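Local coordinates for glutathione S-transferase family protein (Pseudomonas putida, PDB 3LXZ) that probably conjugates reduced glutathione to a wide range of hydrophobic electrophiles, as a transferase of the glutathione S-transferase superfamily, at residues L53-G58 and L67-Q72. Residues are numbered along the deposited sequence; the frame is centred on the assembly and turned at random.
Sequences LETEHG and LDYIEQ
In the thioredoxin-like N-terminal domain of this glutathione S-transferase, the beta hairpin of strands 52-55 and 58-61 packs against helix 63-73, which follows it in the chain, and Tyr-69 makes most of the contacts between segments 53-58 and 67-72. Tyr-69 CB points toward the hairpin, and CG, anti to the backbone N (chi1 -179°), continues into the ring. Ring atom CD2 meets Leu-53 CD2 at 3.9 Å, the two side chains crossing at about a right angle. One atom further out, CE2 also touches Leu-53 CD2 and lies 3.6 Å from Thr-55 CG2, a tip-to-tip approach oblique to the ring; the same methyl reaches CZ. At the end, Tyr-69 OH touches Thr-55 CB and stands near the plane of the His-57 ring, 3.7 Å from ND1, which the contact buries without a hydrogen-bond partner. Ile-70 adds CG1 against Leu-53 CD2, and the Ile-70 side chain also touches Val-17 and Leu-21 of helix 12-23. Phe-85 of the second subunit packs on Thr-55 and meets the His-57 ring. Thr-55 opens the type I turn that ends at Gly-58; Thr-55 OG1 accepts from His-57 N, an ST turn, and bonds Gly-58 O at 3.0 Å. An alanine here would remove OG1 and CG2 and would probably weaken the turn and the packing on Tyr-69. Gly-58 O is gripped twice, by OG1 on an in-plane lone pair and by Thr-55 N at 2.9 Å.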
loop_
_atom_site.group_PDB
_atom_site.type_symbol
_atom_site.label_atom_id
_atom_site.label_comp_id
_atom_site.label_asym_id
_atom_site.label_seq_id
_atom_site.Cartn_x
_atom_site.Cartn_y
_atom_site.Cartn_z
ATOM N N LEU A 53 2.301 15.927 -4.179
ATOM C CA LEU A 53 3.052 16.569 -5.271
ATOM C C LEU A 53 2.099 17.407 -6.104
ATOM O O LEU A 53 1.083 16.897 -6.570
ATOM C CB LEU A 53 3.681 15.542 -6.205
ATOM C CG LEU A 53 4.697 16.101 -7.220
ATOM C CD1 LEU A 53 6.013 16.541 -6.518
ATOM C CD2 LEU A 53 4.984 15.080 -8.305
ATOM N N GLU A 54 2.423 18.681 -6.309
ATOM C CA GLU A 54 1.603 19.486 -7.192
ATOM C C GLU A 54 2.254 19.576 -8.554
ATOM O O GLU A 54 3.407 19.991 -8.676
ATOM C CB GLU A 54 1.329 20.884 -6.612
ATOM C CG GLU A 54 0.271 21.657 -7.461
ATOM C CD GLU A 54 -0.136 23.029 -6.876
ATOM O OE1 GLU A 54 0.626 23.599 -6.089
ATOM O OE2 GLU A 54 -1.234 23.544 -7.228
ATOM N N THR A 55 1.518 19.158 -9.584
ATOM C CA THR A 55 2.031 19.161 -10.954
ATOM C C THR A 55 1.158 20.122 -11.779
ATOM O O THR A 55 0.106 20.573 -11.295
ATOM C CB THR A 55 1.955 17.757 -11.590
ATOM O OG1 THR A 55 0.592 17.478 -11.961
ATOM C CG2 THR A 55 2.470 16.671 -10.612
ATOM N N GLU A 56 1.586 20.427 -13.009
ATOM C CA GLU A 56 0.728 21.127 -13.964
ATOM C C GLU A 56 -0.658 20.494 -14.164
ATOM O O GLU A 56 -1.620 21.195 -14.514
ATOM C CB GLU A 56 1.435 21.317 -15.326
ATOM C CG GLU A 56 1.982 20.028 -15.941
ATOM C CD GLU A 56 2.361 20.157 -17.416
ATOM O OE1 GLU A 56 1.574 20.752 -18.190
ATOM O OE2 GLU A 56 3.425 19.633 -17.802
ATOM N N HIS A 57 -0.769 19.188 -13.944
ATOM C CA HIS A 57 -2.053 18.483 -14.111
ATOM C C HIS A 57 -2.910 18.401 -12.834
ATOM O O HIS A 57 -4.056 17.928 -12.887
ATOM C CB HIS A 57 -1.825 17.081 -14.690
ATOM C CG HIS A 57 -1.000 17.074 -15.939
ATOM N ND1 HIS A 57 0.285 16.565 -15.986
ATOM C CD2 HIS A 57 -1.264 17.544 -17.183
ATOM C CE1 HIS A 57 0.767 16.698 -17.211
ATOM N NE2 HIS A 57 -0.152 17.295 -17.954
ATOM N N GLY A 58 -2.376 18.874 -11.706
ATOM C CA GLY A 58 -3.053 18.768 -10.396
ATOM C C GLY A 58 -2.252 18.010 -9.337
ATOM O O GLY A 58 -1.077 17.762 -9.504
ATOM N N LEU A 67 6.384 8.783 -6.200
ATOM C CA LEU A 67 7.707 8.332 -6.646
ATOM C C LEU A 67 7.644 7.692 -8.047
ATOM O O LEU A 67 8.528 7.929 -8.899
ATOM C CB LEU A 67 8.342 7.355 -5.634
ATOM C CG LEU A 67 8.685 7.892 -4.256
ATOM C CD1 LEU A 67 9.146 6.758 -3.344
ATOM C CD2 LEU A 67 9.800 8.921 -4.462
ATOM N N ASP A 68 6.585 6.918 -8.311
ATOM C CA ASP A 68 6.404 6.298 -9.612
ATOM C C ASP A 68 6.176 7.330 -10.715
ATOM O O ASP A 68 6.753 7.187 -11.807
ATOM C CB ASP A 68 5.231 5.315 -9.597
ATOM C CG ASP A 68 5.614 3.925 -9.102
ATOM O OD1 ASP A 68 6.826 3.585 -8.983
ATOM O OD2 ASP A 68 4.656 3.162 -8.830
ATOM N N TYR A 69 5.348 8.339 -10.432
ATOM C CA TYR A 69 5.133 9.466 -11.338
ATOM C C TYR A 69 6.436 10.191 -11.614
ATOM O O TYR A 69 6.729 10.467 -12.760
ATOM C CB TYR A 69 4.118 10.446 -10.759
ATOM C CG TYR A 69 3.834 11.621 -11.667
ATOM C CD1 TYR A 69 2.974 11.512 -12.748
ATOM C CD2 TYR A 69 4.426 12.854 -11.423
ATOM C CE1 TYR A 69 2.706 12.622 -13.578
ATOM C CE2 TYR A 69 4.176 13.959 -12.245
ATOM C CZ TYR A 69 3.308 13.824 -13.316
ATOM O OH TYR A 69 3.051 14.915 -14.112
ATOM N N ILE A 70 7.228 10.457 -10.573
ATOM C CA ILE A 70 8.519 11.124 -10.768
ATOM C C ILE A 70 9.460 10.333 -11.687
ATOM O O ILE A 70 10.061 10.912 -12.610
ATOM C CB ILE A 70 9.169 11.504 -9.431
ATOM C CG1 ILE A 70 8.377 12.600 -8.743
ATOM C CG2 ILE A 70 10.600 12.046 -9.625
ATOM C CD1 ILE A 70 8.817 12.840 -7.283
ATOM N N GLU A 71 9.597 9.024 -11.452
ATOM C CA GLU A 71 10.420 8.167 -12.322
ATOM C C GLU A 71 10.068 8.255 -13.818
ATOM O O GLU A 71 10.938 8.388 -14.682
ATOM C CB GLU A 71 10.365 6.702 -11.879
ATOM C CG GLU A 71 11.320 6.322 -10.768
ATOM C CD GLU A 71 12.723 6.938 -10.921
ATOM O OE1 GLU A 71 12.974 7.885 -10.164
ATOM O OE2 GLU A 71 13.540 6.509 -11.795
ATOM N N GLN A 72 8.764 8.165 -14.077
ATOM C CA GLN A 72 8.167 8.144 -15.375
ATOM C C GLN A 72 8.338 9.459 -16.130
ATOM O O GLN A 72 8.579 9.448 -17.336
ATOM C CB GLN A 72 6.674 7.922 -15.157
ATOM C CG GLN A 72 5.870 7.958 -16.385
ATOM C CD GLN A 72 5.470 6.596 -16.741
ATOM O OE1 GLN A 72 4.303 6.201 -16.537
ATOM N NE2 GLN A 72 6.452 5.802 -17.210
#